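Local coordinates for protein phist (Plasmodium falciparum, PDB 4JLE) that binds the virulence factor PfEMP1 through its PHIST domain, a protein interaction module, and comigrates with it to knobs on the host cell surface, at the interface of chains A and B. Residues are numbered along the deposited sequence; one frame, centred on the assembly and turned at random. Chains: chain A/B, Phist.

Contact 1: the interface of chains A and B. Residues chain A 34-35, 40, 110; chain B 107, 113, 115, 119-120.
A:Met40 runs extended beyond CG (chi3 178°) and B:Phe120 holds CG anti to its backbone N (chi1 175°), torsions that bring the thioether to the CD1–CE1 rim of the ring, the two side chains running antiparallel alongside one another. The methyl CE of A:Met40 thereby reaches CD1 of B:Phe120 at 3.4 Å. CG lies above one face of the ring by that rim, with SD and CE on the same side of the plane but beyond it. The methyl also touches CB of B:Cys115 at 3.5 Å, so one thioether tip bridges the strand and the following helix of the partner. Beside it, A:Ile35 stands at about a right angle to B:Phe120, its branch CG2 lying 4.0 Å from CB of the phenylalanine.

The backbone of the same isoleucine pairs with B:Cys115 as an antiparallel beta bridge. A:Ile35 N donates to B:Cys115 O at 3.0 Å, whereas the return bond from B:Cys115 N to A:Ile35 O is weak at 3.4 Å. Farther along, A:Leu110 meets the edge of the B:Phe107 ring, its backbone C in plane there and its CB 3.5 Å from CE1. Its CD2 lies 3.7 Å from CD of B:Lys119, whose chain bends at chi3. A short strand pairing backed by apolar side chains thus ties the two copies of this PHIST domain together in the crystal, though the structure alone does not show that the dimer is the biological form.

Contact 2: the interface of chains A and B. Residues chain A 111-116, 120; chain B 35, 40, 110.
Strand 114-116 of chain A, with the loop before it and the start of helix 117-165, meets strand 34-36 and helices 37-72 and 77-110 of chain B, with A:Cys115 and B:Ile35 facing each other as the bridged pair. Both bonds of this antiparallel bridge form, the second more bent: B:Ile35 N gives to A:Cys115 O at 2.8 Å and A:Cys115 N gives to B:Ile35 O at 2.9 Å.

The thiol SG of A:Cys115, anti to its backbone N (chi1 -178°), points to B:Leu110 and touches CD2 at 3.5 Å. That same methyl branch lies 3.7 Å from CA of A:Phe120, filling the angle between strand and helix. B:Met40 bends at chi3 (-97°), which turns its methyl CE toward the loop, 3.7 Å from A:Gly112 O, and toward CB of A:Cys115. B:Met40 and B:Ile35 both lie above one face of the A:Phe120 ring, the methionine CG by the CD1–CE1 rim, 3.8 Å from CE1, and the isoleucine CD1 by the CD2–CE2 rim. A:Asn111 crosses B:Leu110 obliquely, its amide oxygen OD1 lying 3.8 Å from CB of the leucine. The patch occupies the end of the helical bundle where helix 77-110 gives way, through a short strand, to the long final helix.

Contact 3: the interface of chains A and B. Residues chain A 134-135, 138-139, 142; chain B 55, 58-59, 62, 91.
A:Met138 forms the apolar centre of a helix packing between two copies of the PHIST (PRESAN) three-helix bundle, its SD set against the CD1–CE1 edge of the B:Phe55 ring. Helix 117-165 of chain A here lies against helices 37-72 and 77-110 of chain B. The chain of A:Met138 leaves the backbone with CG anti to N (chi1 -175°) and then bends at chi3 (124°), setting SD 3.4 Å from CE1 of B:Phe55 and swinging its methyl CE toward CG1 of B:Val58 at 3.6 Å. The same methyl comes to 3.7 Å from SD of B:Met91.

B:Met91 runs across one face of the A:Trp142 indole: its CG sits 3.5 Å from the centroid of the five-membered ring, a CH-pi contact, and its SD meets CG of the tryptophan. A:Met138 O of the same helix lies in plane at the indole edge. B:Ile62 packs on A:Trp142 and A:Phe139, CD1 against CB of the tryptophan at 3.7 Å and CG1 against CD1 of the phenylalanine at 3.8 Å. B:Val58 spreads its two methyls, CG1 to CB of A:Phe139 and CG2 to the aliphatic CD of A:Arg135 at 3.9 Å. At the rim, A:Arg135 and B:Glu59 contribute methylene groups to the packing, and no nitrogen or oxygen bonds across.

Contact 1: the interface of chains A and B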
loop_
_atom_site.group_PDB
_atom_site.type_symbol
_atom_site.label_atom_id
_atom_site.label_comp_id
_atom_site.label_asym_id
_atom_site.label_seq_id
_atom_site.Cartn_x
_atom_site.Cartn_y
_atom_site.Cartn_z
ATOM N N PHE A 34 -5.814 20.973 24.582
ATOM C CA PHE A 34 -5.081 19.780 24.203
ATOM C C PHE A 34 -6.041 18.692 23.810
ATOM O O PHE A 34 -7.223 18.735 24.195
ATOM C CB PHE A 34 -4.180 19.308 25.351
ATOM C CG PHE A 34 -3.255 20.359 25.905
ATOM C CD1 PHE A 34 -1.996 20.557 25.353
ATOM C CD2 PHE A 34 -3.636 21.146 26.990
ATOM C CE1 PHE A 34 -1.134 21.526 25.879
ATOM C CE2 PHE A 34 -2.786 22.126 27.498
ATOM C CZ PHE A 34 -1.539 22.303 26.946
ATOM N N ILE A 35 -5.511 17.684 23.080
ATOM C CA ILE A 35 -6.288 16.523 22.659
ATOM C C ILE A 35 -5.548 15.231 23.094
ATOM O O ILE A 35 -4.336 15.125 22.918
ATOM C CB ILE A 35 -6.641 16.583 21.117
ATOM C CG1 ILE A 35 -7.603 15.474 20.679
ATOM C CG2 ILE A 35 -5.427 16.662 20.210
ATOM C CD1 ILE A 35 -8.544 15.810 19.502
ATOM N N MET A 40 -7.829 11.471 19.335
ATOM C CA MET A 40 -6.941 11.496 18.171
ATOM C C MET A 40 -7.114 10.259 17.276
ATOM O O MET A 40 -7.106 10.383 16.052
ATOM C CB MET A 40 -5.484 11.637 18.598
ATOM C CG MET A 40 -5.049 13.069 18.761
ATOM S SD MET A 40 -3.278 13.197 18.480
ATOM C CE MET A 40 -3.032 14.840 18.664
ATOM N N LEU A 110 3.858 15.514 14.282
ATOM C CA LEU A 110 3.309 15.597 15.635
ATOM C C LEU A 110 4.298 15.131 16.716
ATOM O O LEU A 110 4.091 15.445 17.883
ATOM C CB LEU A 110 1.996 14.779 15.716
ATOM C CG LEU A 110 0.829 15.230 14.820
ATOM C CD1 LEU A 110 -0.297 14.174 14.799
ATOM C CD2 LEU A 110 0.275 16.561 15.277
ATOM N N PHE B 107 4.404 6.527 17.947
ATOM C CA PHE B 107 3.913 7.865 18.267
ATOM C C PHE B 107 3.565 7.992 19.754
ATOM O O PHE B 107 4.041 8.915 20.415
ATOM C CB PHE B 107 2.730 8.270 17.385
ATOM C CG PHE B 107 2.191 9.630 17.713
ATOM C CD1 PHE B 107 2.949 10.778 17.460
ATOM C CD2 PHE B 107 0.913 9.778 18.228
ATOM C CE1 PHE B 107 2.456 12.038 17.771
ATOM C CE2 PHE B 107 0.406 11.046 18.512
ATOM C CZ PHE B 107 1.193 12.164 18.309
ATOM N N LYS B 113 1.130 12.205 26.787
ATOM C CA LYS B 113 -0.307 11.901 26.649
ATOM C C LYS B 113 -1.082 12.960 25.837
ATOM O O LYS B 113 -2.152 12.644 25.327
ATOM C CB LYS B 113 -0.985 11.779 28.046
ATOM C CG LYS B 113 -0.515 10.620 28.931
ATOM C CD LYS B 113 -1.365 9.378 28.730
ATOM C CE LYS B 113 -0.756 8.156 29.377
ATOM N NZ LYS B 113 -1.605 6.948 29.171
ATOM N N CYS B 115 -1.316 16.585 23.076
ATOM C CA CYS B 115 -0.814 17.352 21.945
ATOM C C CYS B 115 -1.680 18.575 21.753
ATOM O O CYS B 115 -2.908 18.523 21.965
ATOM C CB CYS B 115 -0.763 16.493 20.685
ATOM S SG CYS B 115 -0.425 17.406 19.141
ATOM N N LYS B 119 -2.079 22.299 16.349
ATOM C CA LYS B 119 -1.154 21.472 15.576
ATOM C C LYS B 119 -1.879 20.240 14.976
ATOM O O LYS B 119 -1.650 19.898 13.813
ATOM C CB LYS B 119 -0.001 21.030 16.497
ATOM C CG LYS B 119 1.119 20.256 15.807
ATOM C CD LYS B 119 1.941 19.442 16.822
ATOM C CE LYS B 119 3.187 20.139 17.334
ATOM N NZ LYS B 119 4.116 19.183 17.997
ATOM N N PHE B 120 -2.719 19.570 15.783
ATOM C CA PHE B 120 -3.476 18.406 15.349
ATOM C C PHE B 120 -4.423 18.798 14.200
ATOM O O PHE B 120 -4.497 18.087 13.198
ATOM C CB PHE B 120 -4.260 17.794 16.528
ATOM C CG PHE B 120 -5.166 16.659 16.101
ATOM C CD1 PHE B 120 -4.644 15.411 15.780
ATOM C CD2 PHE B 120 -6.534 16.855 15.959
ATOM C CE1 PHE B 120 -5.473 14.375 15.366
ATOM C CE2 PHE B 120 -7.366 15.815 15.537
ATOM C CZ PHE B 120 -6.830 14.578 15.250
#

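Contact 2: the interface of chains A and B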
loop_
_atom_site.group_PDB
_atom_site.type_symbol
_atom_site.label_atom_id
_atom_site.label_comp_id
_atom_site.label_asym_id
_atom_site.label_seq_id
_atom_site.Cartn_x
_atom_site.Cartn_y
_atom_site.Cartn_z
ATOM N N ASN A 111 5.346 14.369 16.328
ATOM C CA ASN A 111 6.395 13.826 17.210
ATOM C C ASN A 111 7.243 15.016 17.751
ATOM O O ASN A 111 7.437 15.999 17.018
ATOM C CB ASN A 111 7.247 12.755 16.466
ATOM C CG ASN A 111 8.208 11.925 17.317
ATOM O OD1 ASN A 111 7.898 11.462 18.423
ATOM N ND2 ASN A 111 9.406 11.670 16.796
ATOM N N GLY A 112 7.640 14.950 19.042
ATOM C CA GLY A 112 8.364 16.005 19.737
ATOM C C GLY A 112 9.798 16.146 19.308
ATOM O O GLY A 112 10.377 15.180 18.808
ATOM N N LYS A 113 10.381 17.351 19.515
ATOM C CA LYS A 113 11.762 17.691 19.161
ATOM C C LYS A 113 12.811 16.812 19.874
ATOM O O LYS A 113 13.874 16.594 19.299
ATOM C CB LYS A 113 12.082 19.182 19.436
ATOM C CG LYS A 113 11.313 20.183 18.550
ATOM C CD LYS A 113 12.009 20.490 17.212
ATOM C CE LYS A 113 11.117 21.251 16.258
ATOM N NZ LYS A 113 11.604 21.159 14.856
ATOM N N LEU A 114 12.536 16.359 21.113
ATOM C CA LEU A 114 13.475 15.522 21.878
ATOM C C LEU A 114 12.829 14.294 22.479
ATOM O O LEU A 114 11.660 14.329 22.847
ATOM C CB LEU A 114 14.109 16.304 23.040
ATOM C CG LEU A 114 15.155 17.331 22.746
ATOM C CD1 LEU A 114 15.443 18.163 24.013
ATOM C CD2 LEU A 114 16.443 16.659 22.201
ATOM N N CYS A 115 13.623 13.249 22.680
ATOM C CA CYS A 115 13.184 12.018 23.309
ATOM C C CYS A 115 14.362 11.367 24.027
ATOM O O CYS A 115 15.505 11.481 23.579
ATOM C CB CYS A 115 12.563 11.079 22.274
ATOM S SG CYS A 115 11.943 9.532 22.968
ATOM N N GLU A 116 14.090 10.657 25.116
ATOM C CA GLU A 116 15.114 9.870 25.817
ATOM C C GLU A 116 15.617 8.786 24.853
ATOM O O GLU A 116 14.799 8.041 24.311
ATOM C CB GLU A 116 14.541 9.250 27.116
ATOM C CG GLU A 116 15.611 8.871 28.122
ATOM C CD GLU A 116 15.268 7.854 29.198
ATOM O OE1 GLU A 116 14.241 7.146 29.068
ATOM O OE2 GLU A 116 16.060 7.744 30.164
ATOM N N PHE A 120 13.715 5.485 22.825
ATOM C CA PHE A 120 13.748 5.439 21.367
ATOM C C PHE A 120 14.312 4.084 20.899
ATOM O O PHE A 120 13.747 3.482 20.001
ATOM C CB PHE A 120 14.574 6.601 20.799
ATOM C CG PHE A 120 14.711 6.532 19.300
ATOM C CD1 PHE A 120 13.652 6.897 18.472
ATOM C CD2 PHE A 120 15.881 6.069 18.716
ATOM C CE1 PHE A 120 13.763 6.793 17.078
ATOM C CE2 PHE A 120 15.998 5.981 17.326
ATOM C CZ PHE A 120 14.942 6.353 16.516
ATOM N N ILE B 35 17.877 12.066 22.259
ATOM C CA ILE B 35 17.974 12.007 20.815
ATOM C C ILE B 35 16.953 13.016 20.271
ATOM O O ILE B 35 15.792 13.045 20.722
ATOM C CB ILE B 35 17.814 10.559 20.243
ATOM C CG1 ILE B 35 18.142 10.516 18.714
ATOM C CG2 ILE B 35 16.456 9.885 20.609
ATOM C CD1 ILE B 35 18.322 9.061 18.129
ATOM N N MET B 40 16.139 11.040 14.870
ATOM C CA MET B 40 15.028 10.074 14.898
ATOM C C MET B 40 14.464 9.874 13.507
ATOM O O MET B 40 14.170 8.742 13.122
ATOM C CB MET B 40 13.915 10.537 15.856
ATOM C CG MET B 40 14.347 10.526 17.356
ATOM S SD MET B 40 12.896 10.787 18.426
ATOM C CE MET B 40 12.992 12.600 18.775
ATOM N N LEU B 110 6.778 7.505 22.265
ATOM C CA LEU B 110 7.832 8.523 22.247
ATOM C C LEU B 110 7.357 9.915 22.637
ATOM O O LEU B 110 8.163 10.839 22.729
ATOM C CB LEU B 110 8.489 8.572 20.833
ATOM C CG LEU B 110 9.211 7.295 20.346
ATOM C CD1 LEU B 110 9.602 7.434 18.927
ATOM C CD2 LEU B 110 10.444 6.978 21.157
#

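Contact 3: the interface of chains A and B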
loop_
_atom_site.group_PDB
_atom_site.type_symbol
_atom_site.label_atom_id
_atom_site.label_comp_id
_atom_site.label_asym_id
_atom_site.label_seq_id
_atom_site.Cartn_x
_atom_site.Cartn_y
_atom_site.Cartn_z
ATOM N N PHE A 134 6.569 -10.307 11.015
ATOM C CA PHE A 134 5.660 -10.055 9.899
ATOM C C PHE A 134 6.164 -10.762 8.644
ATOM O O PHE A 134 5.394 -11.486 7.994
ATOM C CB PHE A 134 5.484 -8.547 9.658
ATOM C CG PHE A 134 4.747 -8.205 8.382
ATOM C CD1 PHE A 134 3.354 -8.135 8.357
ATOM C CD2 PHE A 134 5.448 -7.952 7.201
ATOM C CE1 PHE A 134 2.674 -7.832 7.168
ATOM C CE2 PHE A 134 4.766 -7.650 6.012
ATOM C CZ PHE A 134 3.384 -7.593 6.006
ATOM N N ARG A 135 7.462 -10.577 8.330
ATOM C CA ARG A 135 8.099 -11.129 7.135
ATOM C C ARG A 135 8.082 -12.662 7.106
ATOM O O ARG A 135 7.792 -13.232 6.055
ATOM C CB ARG A 135 9.524 -10.593 6.988
ATOM C CG ARG A 135 9.548 -9.195 6.341
ATOM C CD ARG A 135 10.939 -8.826 5.855
ATOM N NE ARG A 135 11.884 -8.718 6.966
ATOM C CZ ARG A 135 12.073 -7.627 7.703
ATOM N NH1 ARG A 135 11.422 -6.501 7.420
ATOM N NH2 ARG A 135 12.916 -7.651 8.723
ATOM N N MET A 138 4.284 -13.682 6.543
ATOM C CA MET A 138 3.931 -13.278 5.173
ATOM C C MET A 138 4.439 -14.309 4.164
ATOM O O MET A 138 3.716 -14.674 3.244
ATOM C CB MET A 138 4.536 -11.878 4.859
ATOM C CG MET A 138 4.152 -11.296 3.506
ATOM S SD MET A 138 5.155 -9.850 3.044
ATOM C CE MET A 138 5.796 -10.372 1.523
ATOM N N PHE A 139 5.690 -14.765 4.350
ATOM C CA PHE A 139 6.355 -15.715 3.465
ATOM C C PHE A 139 5.588 -17.027 3.434
ATOM O O PHE A 139 5.206 -17.485 2.368
ATOM C CB PHE A 139 7.800 -15.937 3.931
ATOM C CG PHE A 139 8.589 -16.899 3.092
ATOM C CD1 PHE A 139 8.890 -16.608 1.763
ATOM C CD2 PHE A 139 9.021 -18.097 3.622
ATOM C CE1 PHE A 139 9.619 -17.502 0.990
ATOM C CE2 PHE A 139 9.773 -18.979 2.857
ATOM C CZ PHE A 139 10.074 -18.670 1.547
ATOM N N TRP A 142 1.537 -16.530 2.245
ATOM C CA TRP A 142 1.400 -16.285 0.812
ATOM C C TRP A 142 1.951 -17.437 -0.029
ATOM O O TRP A 142 1.443 -17.663 -1.126
ATOM C CB TRP A 142 1.986 -14.909 0.427
ATOM C CG TRP A 142 1.051 -13.856 0.919
ATOM C CD1 TRP A 142 1.048 -13.274 2.159
ATOM C CD2 TRP A 142 -0.197 -13.519 0.315
ATOM N NE1 TRP A 142 -0.108 -12.542 2.335
ATOM C CE2 TRP A 142 -0.888 -12.673 1.216
ATOM C CE3 TRP A 142 -0.803 -13.857 -0.908
ATOM C CZ2 TRP A 142 -2.130 -12.123 0.914
ATOM C CZ3 TRP A 142 -2.046 -13.319 -1.203
ATOM C CH2 TRP A 142 -2.698 -12.471 -0.300
ATOM N N PHE B 55 11.062 -6.694 2.313
ATOM C CA PHE B 55 9.712 -7.105 1.937
ATOM C C PHE B 55 9.702 -7.619 0.491
ATOM O O PHE B 55 9.090 -8.656 0.219
ATOM C CB PHE B 55 8.709 -5.948 2.153
ATOM C CG PHE B 55 7.386 -6.044 1.431
ATOM C CD1 PHE B 55 6.368 -6.855 1.914
ATOM C CD2 PHE B 55 7.137 -5.282 0.293
ATOM C CE1 PHE B 55 5.142 -6.954 1.236
ATOM C CE2 PHE B 55 5.922 -5.393 -0.391
ATOM C CZ PHE B 55 4.932 -6.230 0.084
ATOM N N VAL B 58 11.182 -10.999 0.123
ATOM C CA VAL B 58 10.215 -12.030 0.525
ATOM C C VAL B 58 9.272 -12.321 -0.658
ATOM O O VAL B 58 9.065 -13.486 -0.974
ATOM C CB VAL B 58 9.415 -11.695 1.808
ATOM C CG1 VAL B 58 8.385 -12.784 2.121
ATOM C CG2 VAL B 58 10.348 -11.456 3.000
ATOM N N GLU B 59 8.755 -11.277 -1.341
ATOM C CA GLU B 59 7.872 -11.447 -2.501
ATOM C C GLU B 59 8.540 -12.230 -3.612
ATOM O O GLU B 59 7.908 -13.117 -4.181
ATOM C CB GLU B 59 7.399 -10.113 -3.040
ATOM C CG GLU B 59 6.349 -9.436 -2.175
ATOM C CD GLU B 59 5.744 -8.230 -2.865
ATOM O OE1 GLU B 59 4.507 -8.219 -3.079
ATOM O OE2 GLU B 59 6.516 -7.308 -3.217
ATOM N N ILE B 62 8.637 -15.895 -2.696
ATOM C CA ILE B 62 7.324 -16.534 -2.861
ATOM C C ILE B 62 7.127 -16.863 -4.343
ATOM O O ILE B 62 6.813 -17.998 -4.673
ATOM C CB ILE B 62 6.172 -15.650 -2.298
ATOM C CG1 ILE B 62 6.315 -15.429 -0.769
ATOM C CG2 ILE B 62 4.800 -16.239 -2.670
ATOM C CD1 ILE B 62 5.575 -14.207 -0.207
ATOM N N MET B 91 -0.419 -8.257 -0.392
ATOM C CA MET B 91 0.761 -8.223 0.496
ATOM C C MET B 91 1.119 -6.782 0.884
ATOM O O MET B 91 1.368 -6.533 2.071
ATOM C CB MET B 91 1.948 -8.956 -0.129
ATOM C CG MET B 91 1.698 -10.442 -0.220
ATOM S SD MET B 91 3.090 -11.442 -0.765
ATOM C CE MET B 91 3.061 -11.221 -2.507
#

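Contacts 1 and 2 are related by the two-fold symmetry of the pair, their C-alpha centres about 15 Å apart, and both join the short strand around residue 35 of one chain to that around residue 115 of the other. Contact 3 lies farther along the bundle, its C-alpha centre about 34 Å from that of contact 1 and 31 Å from that of contact 2. Helix 117-165 of chain A runs through contacts 2 and 3, while helices 37-72 and 77-110 of chain B serve both. This long helix is therefore anchored just before its start by strand pairing and further on by apolar packing, three patches along one two-fold interface whose role the structure alone does not show.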